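Local coordinates for ParM protein (Staphylococcus aureus, PDB 3JS6) that probably forms dynamic actin-like filaments that move plasmid DNA apart during segregation, as a member of the actin-type ATPase family, at residues A8-N13 and F324-G329; M120-I125 and I159-M164. All blocks are in the same frame, centred on the assembly; numbering follows the deposited sequence.

Interaction 1: residues A8-N13 and F324-G329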
ATOM      1  N   ALA A   8      -9.431  -5.273   2.836  1.00 18.60           N
ATOM      2  CA  ALA A   8      -8.836  -4.027   2.395  1.00 14.71           C
ATOM      3  C   ALA A   8      -7.466  -4.433   1.857  1.00 15.84           C
ATOM      4  O   ALA A   8      -6.713  -5.129   2.532  1.00 19.64           O
ATOM      5  CB  ALA A   8      -8.686  -3.066   3.536  1.00 19.68           C
ATOM      6  N   LEU A   9      -7.172  -4.003   0.637  1.00 18.30           N
ATOM      7  CA  LEU A   9      -5.922  -4.365  -0.040  1.00 21.73           C
ATOM      8  C   LEU A   9      -5.266  -3.157  -0.654  1.00 20.43           C
ATOM      9  O   LEU A   9      -5.944  -2.266  -1.148  1.00 22.27           O
ATOM     10  CB  LEU A   9      -6.205  -5.375  -1.145  1.00 20.73           C
ATOM     11  CG  LEU A   9      -6.478  -6.808  -0.682  1.00 20.89           C
ATOM     12  CD1 LEU A   9      -7.070  -7.652  -1.840  1.00 20.64           C
ATOM     13  CD2 LEU A   9      -5.146  -7.420  -0.179  1.00 19.36           C
ATOM     14  N   ASP A  10      -3.938  -3.145  -0.638  1.00 21.77           N
ATOM     15  CA  ASP A  10      -3.181  -2.022  -1.195  1.00 20.48           C
ATOM     16  C   ASP A  10      -2.032  -2.626  -1.984  1.00 21.57           C
ATOM     17  O   ASP A  10      -1.055  -3.094  -1.384  1.00 20.84           O
ATOM     18  CB  ASP A  10      -2.636  -1.194  -0.035  1.00 18.82           C
ATOM     19  CG  ASP A  10      -1.822   0.028  -0.496  1.00 26.79           C
ATOM     20  OD1 ASP A  10      -1.687   0.265  -1.716  1.00 28.87           O
ATOM     21  OD2 ASP A  10      -1.335   0.762   0.389  1.00 28.76           O
ATOM     22  N   PHE A  11      -2.155  -2.647  -3.306  1.00 17.72           N
ATOM     23  CA  PHE A  11      -1.116  -3.216  -4.157  1.00 24.36           C
ATOM     24  C   PHE A  11      -0.154  -2.106  -4.565  1.00 29.63           C
ATOM     25  O   PHE A  11      -0.227  -1.575  -5.664  1.00 33.14           O
ATOM     26  CB  PHE A  11      -1.738  -3.864  -5.392  1.00 25.85           C
ATOM     27  CG  PHE A  11      -2.667  -5.001  -5.064  1.00 25.64           C
ATOM     28  CD1 PHE A  11      -4.040  -4.787  -4.929  1.00 23.07           C
ATOM     29  CD2 PHE A  11      -2.159  -6.278  -4.847  1.00 22.49           C
ATOM     30  CE1 PHE A  11      -4.900  -5.842  -4.578  1.00 21.66           C
ATOM     31  CE2 PHE A  11      -3.013  -7.345  -4.492  1.00 26.01           C
ATOM     32  CZ  PHE A  11      -4.384  -7.117  -4.358  1.00 19.49           C
ATOM     33  N   GLY A  12       0.749  -1.766  -3.661  1.00 41.26           N
ATOM     34  CA  GLY A  12       1.667  -0.679  -3.926  1.00 48.32           C
ATOM     35  C   GLY A  12       3.004  -0.987  -4.552  1.00 54.67           C
ATOM     36  O   GLY A  12       3.278  -2.095  -5.042  1.00 49.97           O
ATOM     37  N   ASN A  13       3.822   0.061  -4.544  1.00 61.04           N
ATOM     38  CA  ASN A  13       5.182   0.057  -5.052  1.00 62.40           C
ATOM     39  C   ASN A  13       5.783  -1.342  -5.085  1.00 58.15           C
ATOM     40  O   ASN A  13       5.597  -2.095  -6.044  1.00 63.48           O
ATOM     41  CB  ASN A  13       6.036   0.971  -4.161  1.00 65.48           C
ATOM     42  CG  ASN A  13       5.482   1.084  -2.733  1.00 67.21           C
ATOM     43  OD1 ASN A  13       5.116   0.077  -2.108  1.00 63.45           O
ATOM     44  ND2 ASN A  13       5.427   2.314  -2.214  1.00 60.05           N
ATOM     45  N   PHE A 324       0.315   0.915   6.751  1.00 20.52           N
ATOM     46  CA  PHE A 324      -1.078   0.470   6.686  1.00 21.54           C
ATOM     47  C   PHE A 324      -2.158   1.575   6.554  1.00 27.04           C
ATOM     48  O   PHE A 324      -3.370   1.284   6.547  1.00 18.91           O
ATOM     49  CB  PHE A 324      -1.358  -0.422   7.893  1.00 21.65           C
ATOM     50  CG  PHE A 324      -0.603  -1.738   7.855  1.00 22.94           C
ATOM     51  CD1 PHE A 324       0.524  -1.943   8.652  1.00 29.18           C
ATOM     52  CD2 PHE A 324      -1.005  -2.745   6.988  1.00 23.52           C
ATOM     53  CE1 PHE A 324       1.250  -3.152   8.583  1.00 32.83           C
ATOM     54  CE2 PHE A 324      -0.288  -3.960   6.905  1.00 29.04           C
ATOM     55  CZ  PHE A 324       0.841  -4.159   7.706  1.00 30.73           C
ATOM     56  N   SER A 325      -1.728   2.827   6.442  1.00 24.25           N
ATOM     57  CA  SER A 325      -2.666   3.950   6.318  1.00 27.51           C
ATOM     58  C   SER A 325      -3.674   3.794   5.190  1.00 28.21           C
ATOM     59  O   SER A 325      -4.868   4.004   5.403  1.00 27.42           O
ATOM     60  CB  SER A 325      -1.923   5.281   6.116  1.00 25.95           C
ATOM     61  OG  SER A 325      -1.607   5.884   7.356  1.00 50.65           O
ATOM     62  N   ASN A 326      -3.198   3.460   3.990  1.00 24.58           N
ATOM     63  CA  ASN A 326      -4.105   3.285   2.850  1.00 22.20           C
ATOM     64  C   ASN A 326      -5.145   2.205   3.159  1.00 26.51           C
ATOM     65  O   ASN A 326      -6.348   2.425   3.004  1.00 22.12           O
ATOM     66  CB  ASN A 326      -3.331   2.876   1.586  1.00 22.14           C
ATOM     67  CG  ASN A 326      -2.688   4.074   0.859  1.00 26.31           C
ATOM     68  OD1 ASN A 326      -1.762   3.909   0.062  1.00 33.34           O
ATOM     69  ND2 ASN A 326      -3.188   5.261   1.122  1.00 26.74           N
ATOM     70  N   VAL A 327      -4.677   1.038   3.606  1.00 20.55           N
ATOM     71  CA  VAL A 327      -5.589  -0.053   3.911  1.00 24.56           C
ATOM     72  C   VAL A 327      -6.612   0.302   4.994  1.00 21.61           C
ATOM     73  O   VAL A 327      -7.772  -0.084   4.885  1.00 21.49           O
ATOM     74  CB  VAL A 327      -4.785  -1.312   4.297  1.00 32.87           C
ATOM     75  CG1 VAL A 327      -5.649  -2.283   5.045  1.00 47.98           C
ATOM     76  CG2 VAL A 327      -4.262  -1.971   3.029  1.00 37.41           C
ATOM     77  N   ARG A 328      -6.194   1.011   6.042  1.00 19.78           N
ATOM     78  CA  ARG A 328      -7.134   1.391   7.092  1.00 18.53           C
ATOM     79  C   ARG A 328      -8.160   2.335   6.494  1.00 21.08           C
ATOM     80  O   ARG A 328      -9.307   2.330   6.911  1.00 21.30           O
ATOM     81  CB  ARG A 328      -6.441   2.092   8.284  1.00 16.28           C
ATOM     82  CG  ARG A 328      -5.498   1.175   9.132  1.00 26.19           C
ATOM     83  CD  ARG A 328      -5.018   1.867  10.418  1.00 32.81           C
ATOM     84  NE  ARG A 328      -4.218   3.063  10.171  1.00 37.69           N
ATOM     85  CZ  ARG A 328      -2.894   3.128  10.065  1.00 33.26           C
ATOM     86  NH1 ARG A 328      -2.131   2.055  10.190  1.00 28.24           N
ATOM     87  NH2 ARG A 328      -2.333   4.295   9.806  1.00 28.82           N
ATOM     88  N   GLY A 329      -7.753   3.148   5.518  1.00 18.05           N
ATOM     89  CA  GLY A 329      -8.702   4.061   4.902  1.00 19.53           C
ATOM     90  C   GLY A 329      -9.674   3.311   4.004  1.00 20.66           C
ATOM     91  O   GLY A 329     -10.884   3.568   4.035  1.00 22.32           O
TER
HETATM   92  O   HOH W   1      -1.794   0.579   3.087  1.00 22.53           O
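The first strand of the actin-like fold, ending in the D10-F11-G12 turn, meets the start of the C-terminal helix at V327 and N326. V327 does the apolar work, its two methyls meeting, one each, the two strand residues whose side chains point to the helix, A8 and D10. CG1, anti to the backbone N, meets A8 CB at 3.5 Å, closer than ordinary van der Waals contact, while CG2 packs 3.6 Å from D10 CB. A8 CB also sits 3.4 Å from V327 O. Strand and helix run in roughly opposing directions, 144° between their N-to-C axes, and L9, pointing to the other side, packs on helix 90-104.

In actins and their relatives an aspartate in this position of the first strand, followed by a turn, belongs to phosphate 1 of the nucleotide site; by family resemblance D10 probably has that place, although this model is the apo form. Its CG lies anti to the backbone N (chi1 -180°), and OD2 comes 3.1 Å from N326 CB. The planes of the carboxylate and the N326 amide are 61° apart, and D10 OD2 lies 3.2 Å from N326 OD1; both are acceptors, so the approach gives no bond. A water bridges the two segments, 2.7 Å from D10 OD2 and accepting from V327 N at 3.0 Å, and so links the carboxylate to an N-H in the helix's first turn. K17 adds a long, weak ion pair to OD2. In the same turn, R328 forms a salt bridge with D169 of helix 162-169.

Interaction 2: residues M120-I125 and I159-M164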
HETATM    1  N   MSE A 120      -6.021   2.672  -6.437  1.00 24.22           N
HETATM    2  CA  MSE A 120      -5.167   2.625  -7.617  1.00 26.32           C
HETATM    3  C   MSE A 120      -4.636   4.024  -7.867  1.00 31.62           C
HETATM    4  O   MSE A 120      -5.149   4.995  -7.288  1.00 27.98           O
HETATM    5  CB  MSE A 120      -5.935   2.086  -8.841  1.00 29.22           C
HETATM    6  CG  MSE A 120      -7.285   2.694  -9.116  1.00 35.56           C
HETATM    7 SE   MSE A 120      -8.150   1.902 -10.697  1.00 41.15          SE
HETATM    8  CE  MSE A 120      -9.082   0.419  -9.955  1.00 60.19           C
ATOM      9  N   PRO A 121      -3.568   4.153  -8.688  1.00 36.20           N
ATOM     10  CA  PRO A 121      -2.986   5.470  -8.984  1.00 34.34           C
ATOM     11  C   PRO A 121      -4.073   6.454  -9.391  1.00 27.66           C
ATOM     12  O   PRO A 121      -4.985   6.102 -10.127  1.00 31.89           O
ATOM     13  CB  PRO A 121      -2.020   5.173 -10.128  1.00 34.16           C
ATOM     14  CG  PRO A 121      -1.548   3.778  -9.787  1.00 38.76           C
ATOM     15  CD  PRO A 121      -2.843   3.087  -9.408  1.00 31.86           C
ATOM     16  N   SER A 122      -3.967   7.684  -8.906  1.00 39.13           N
ATOM     17  CA  SER A 122      -4.958   8.705  -9.214  1.00 39.55           C
ATOM     18  C   SER A 122      -5.146   8.884 -10.710  1.00 36.91           C
ATOM     19  O   SER A 122      -6.255   9.127 -11.178  1.00 42.65           O
ATOM     20  CB  SER A 122      -4.549  10.046  -8.585  1.00 48.02           C
ATOM     21  OG  SER A 122      -4.382   9.933  -7.180  1.00 60.64           O
ATOM     22  N   ASN A 123      -4.068   8.750 -11.472  1.00 37.34           N
ATOM     23  CA  ASN A 123      -4.166   8.944 -12.913  1.00 46.46           C
ATOM     24  C   ASN A 123      -4.884   7.847 -13.699  1.00 46.52           C
ATOM     25  O   ASN A 123      -5.153   8.025 -14.873  1.00 48.24           O
ATOM     26  CB  ASN A 123      -2.770   9.193 -13.515  1.00 49.28           C
ATOM     27  CG  ASN A 123      -1.863   7.980 -13.433  1.00 49.72           C
ATOM     28  OD1 ASN A 123      -0.714   8.031 -13.865  1.00 61.16           O
ATOM     29  ND2 ASN A 123      -2.371   6.888 -12.888  1.00 55.88           N
ATOM     30  N   GLU A 124      -5.198   6.715 -13.077  1.00 47.18           N
ATOM     31  CA  GLU A 124      -5.906   5.667 -13.815  1.00 43.70           C
ATOM     32  C   GLU A 124      -7.312   5.455 -13.279  1.00 37.85           C
ATOM     33  O   GLU A 124      -8.109   4.710 -13.855  1.00 34.73           O
ATOM     34  CB  GLU A 124      -5.129   4.346 -13.778  1.00 46.39           C
ATOM     35  CG  GLU A 124      -4.000   4.293 -12.774  1.00 53.11           C
ATOM     36  CD  GLU A 124      -3.207   2.993 -12.857  1.00 58.78           C
ATOM     37  OE1 GLU A 124      -3.806   1.914 -12.659  1.00 55.47           O
ATOM     38  OE2 GLU A 124      -1.986   3.051 -13.121  1.00 53.53           O
ATOM     39  N   ILE A 125      -7.610   6.161 -12.195  1.00 41.95           N
ATOM     40  CA  ILE A 125      -8.883   6.075 -11.486  1.00 53.25           C
ATOM     41  C   ILE A 125     -10.111   6.617 -12.218  1.00 56.47           C
ATOM     42  O   ILE A 125     -10.758   7.552 -11.757  1.00 66.15           O
ATOM     43  CB  ILE A 125      -8.755   6.779 -10.101  1.00 52.19           C
ATOM     44  CG1 ILE A 125      -9.942   6.425  -9.211  1.00 56.72           C
ATOM     45  CG2 ILE A 125      -8.658   8.285 -10.285  1.00 62.35           C
ATOM     46  CD1 ILE A 125      -9.989   4.974  -8.831  1.00 46.10           C
ATOM     47  N   ILE A 159     -13.259   0.995  -5.309  1.00 24.67           N
ATOM     48  CA  ILE A 159     -11.915   1.456  -5.632  1.00 27.71           C
ATOM     49  C   ILE A 159     -11.777   2.981  -5.600  1.00 29.64           C
ATOM     50  O   ILE A 159     -12.571   3.689  -6.214  1.00 24.73           O
ATOM     51  CB  ILE A 159     -11.514   1.015  -7.044  1.00 24.67           C
ATOM     52  CG1 ILE A 159     -11.550  -0.510  -7.165  1.00 22.63           C
ATOM     53  CG2 ILE A 159     -10.148   1.569  -7.366  1.00 37.47           C
ATOM     54  CD1 ILE A 159     -11.655  -0.981  -8.574  1.00 25.29           C
ATOM     55  N   VAL A 160     -10.780   3.499  -4.889  1.00 20.74           N
ATOM     56  CA  VAL A 160     -10.585   4.942  -4.906  1.00 27.46           C
ATOM     57  C   VAL A 160      -9.145   5.278  -5.283  1.00 28.24           C
ATOM     58  O   VAL A 160      -8.328   4.374  -5.494  1.00 27.64           O
ATOM     59  CB  VAL A 160     -10.904   5.584  -3.536  1.00 26.64           C
ATOM     60  CG1 VAL A 160     -12.368   5.340  -3.190  1.00 28.77           C
ATOM     61  CG2 VAL A 160      -9.979   5.047  -2.462  1.00 31.15           C
ATOM     62  N   ALA A 161      -8.841   6.569  -5.390  1.00 26.03           N
ATOM     63  CA  ALA A 161      -7.463   7.000  -5.683  1.00 32.58           C
ATOM     64  C   ALA A 161      -6.638   6.704  -4.426  1.00 28.25           C
ATOM     65  O   ALA A 161      -7.097   6.943  -3.309  1.00 34.87           O
ATOM     66  CB  ALA A 161      -7.432   8.499  -5.999  1.00 36.79           C
ATOM     67  N   GLN A 162      -5.418   6.212  -4.587  1.00 32.71           N
ATOM     68  CA  GLN A 162      -4.601   5.835  -3.429  1.00 38.69           C
ATOM     69  C   GLN A 162      -4.435   6.846  -2.305  1.00 36.98           C
ATOM     70  O   GLN A 162      -4.538   6.484  -1.123  1.00 36.47           O
ATOM     71  CB  GLN A 162      -3.223   5.369  -3.887  1.00 44.06           C
ATOM     72  CG  GLN A 162      -3.277   4.505  -5.105  1.00 48.33           C
ATOM     73  CD  GLN A 162      -1.991   3.752  -5.329  1.00 57.31           C
ATOM     74  OE1 GLN A 162      -0.892   4.318  -5.227  1.00 50.43           O
ATOM     75  NE2 GLN A 162      -2.116   2.469  -5.642  1.00 44.30           N
ATOM     76  N   PRO A 163      -4.154   8.120  -2.643  1.00 29.02           N
ATOM     77  CA  PRO A 163      -3.989   9.118  -1.579  1.00 36.80           C
ATOM     78  C   PRO A 163      -5.255   9.257  -0.744  1.00 33.43           C
ATOM     79  O   PRO A 163      -5.191   9.717   0.392  1.00 30.16           O
ATOM     80  CB  PRO A 163      -3.666  10.415  -2.342  1.00 30.91           C
ATOM     81  CG  PRO A 163      -3.042   9.924  -3.618  1.00 34.57           C
ATOM     82  CD  PRO A 163      -3.907   8.715  -3.970  1.00 38.29           C
HETATM   83  N   MSE A 164      -6.403   8.872  -1.309  1.00 24.86           N
HETATM   84  CA  MSE A 164      -7.671   8.988  -0.575  1.00 29.71           C
HETATM   85  C   MSE A 164      -7.740   8.032   0.616  1.00 26.95           C
HETATM   86  O   MSE A 164      -8.375   8.335   1.630  1.00 25.75           O
HETATM   87  CB  MSE A 164      -8.869   8.718  -1.489  1.00 27.67           C
HETATM   88  CG  MSE A 164      -9.849   9.880  -1.607  1.00 51.29           C
HETATM   89 SE   MSE A 164     -10.401  10.736   0.076  1.00 50.46          SE
HETATM   90  CE  MSE A 164     -11.459  12.163  -0.723  1.00 58.23           C
TER
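Q162 lays its side chain across the backbone that joins M120 to P121. Its CG stands anti to its own carbonyl carbon (chi1 -41°), 3.6 Å from P121 N, and the chain continues extended, bringing NE2 within 3.6 Å of M120 CA. CD of the P121 ring comes 3.9 Å from Q162 NE2.

M120, a selenomethionine, and I159 cross obliquely: CG of M120 approaches CG2 of I159 at 3.5 Å, while the position of the terminal methyl is doubtful. I125 slides past I159 in the opposite direction, its CD1 3.7 Å from I159 CG2. Further along, S122 OG rests against A161 CB and P163 CD, the latter at 3.5 Å.

Two backbone bonds hold the frame. M120 N donates to V160 O at 3.0 Å, whereas Q162 N reaches M120 O from above the carbonyl plane, 36° out of it. Y201 of strand 196-202 packs on A161 and P163. This is the end of a parallel strand pair in the actin-like N-terminal domain, where one strand passes into a loop and its neighbour directly into helix 162-169.

Overall arrangement
Interactions 1 and 2 have centres about 11 Å apart and lie on the same mixed sheet, in which strand 111-120 runs parallel to both 4-11 and 148-161. Both segments of interaction 2 fall between the two segments of interaction 1 in the sequence, and interaction 1 brings the first strand together with the last helix. They touch directly where N326 ND2 packs 2.9 Å from Q162 O, and Y330 of helix 325-342 lies against D10, V160 and Q162. Interaction 1 is buried near the chain centre, interaction 2 nearer the surface. Together they place the ends of these strands beside two helices, 162-169 and 325-342, in the region joining the two halves of this actin-like molecule.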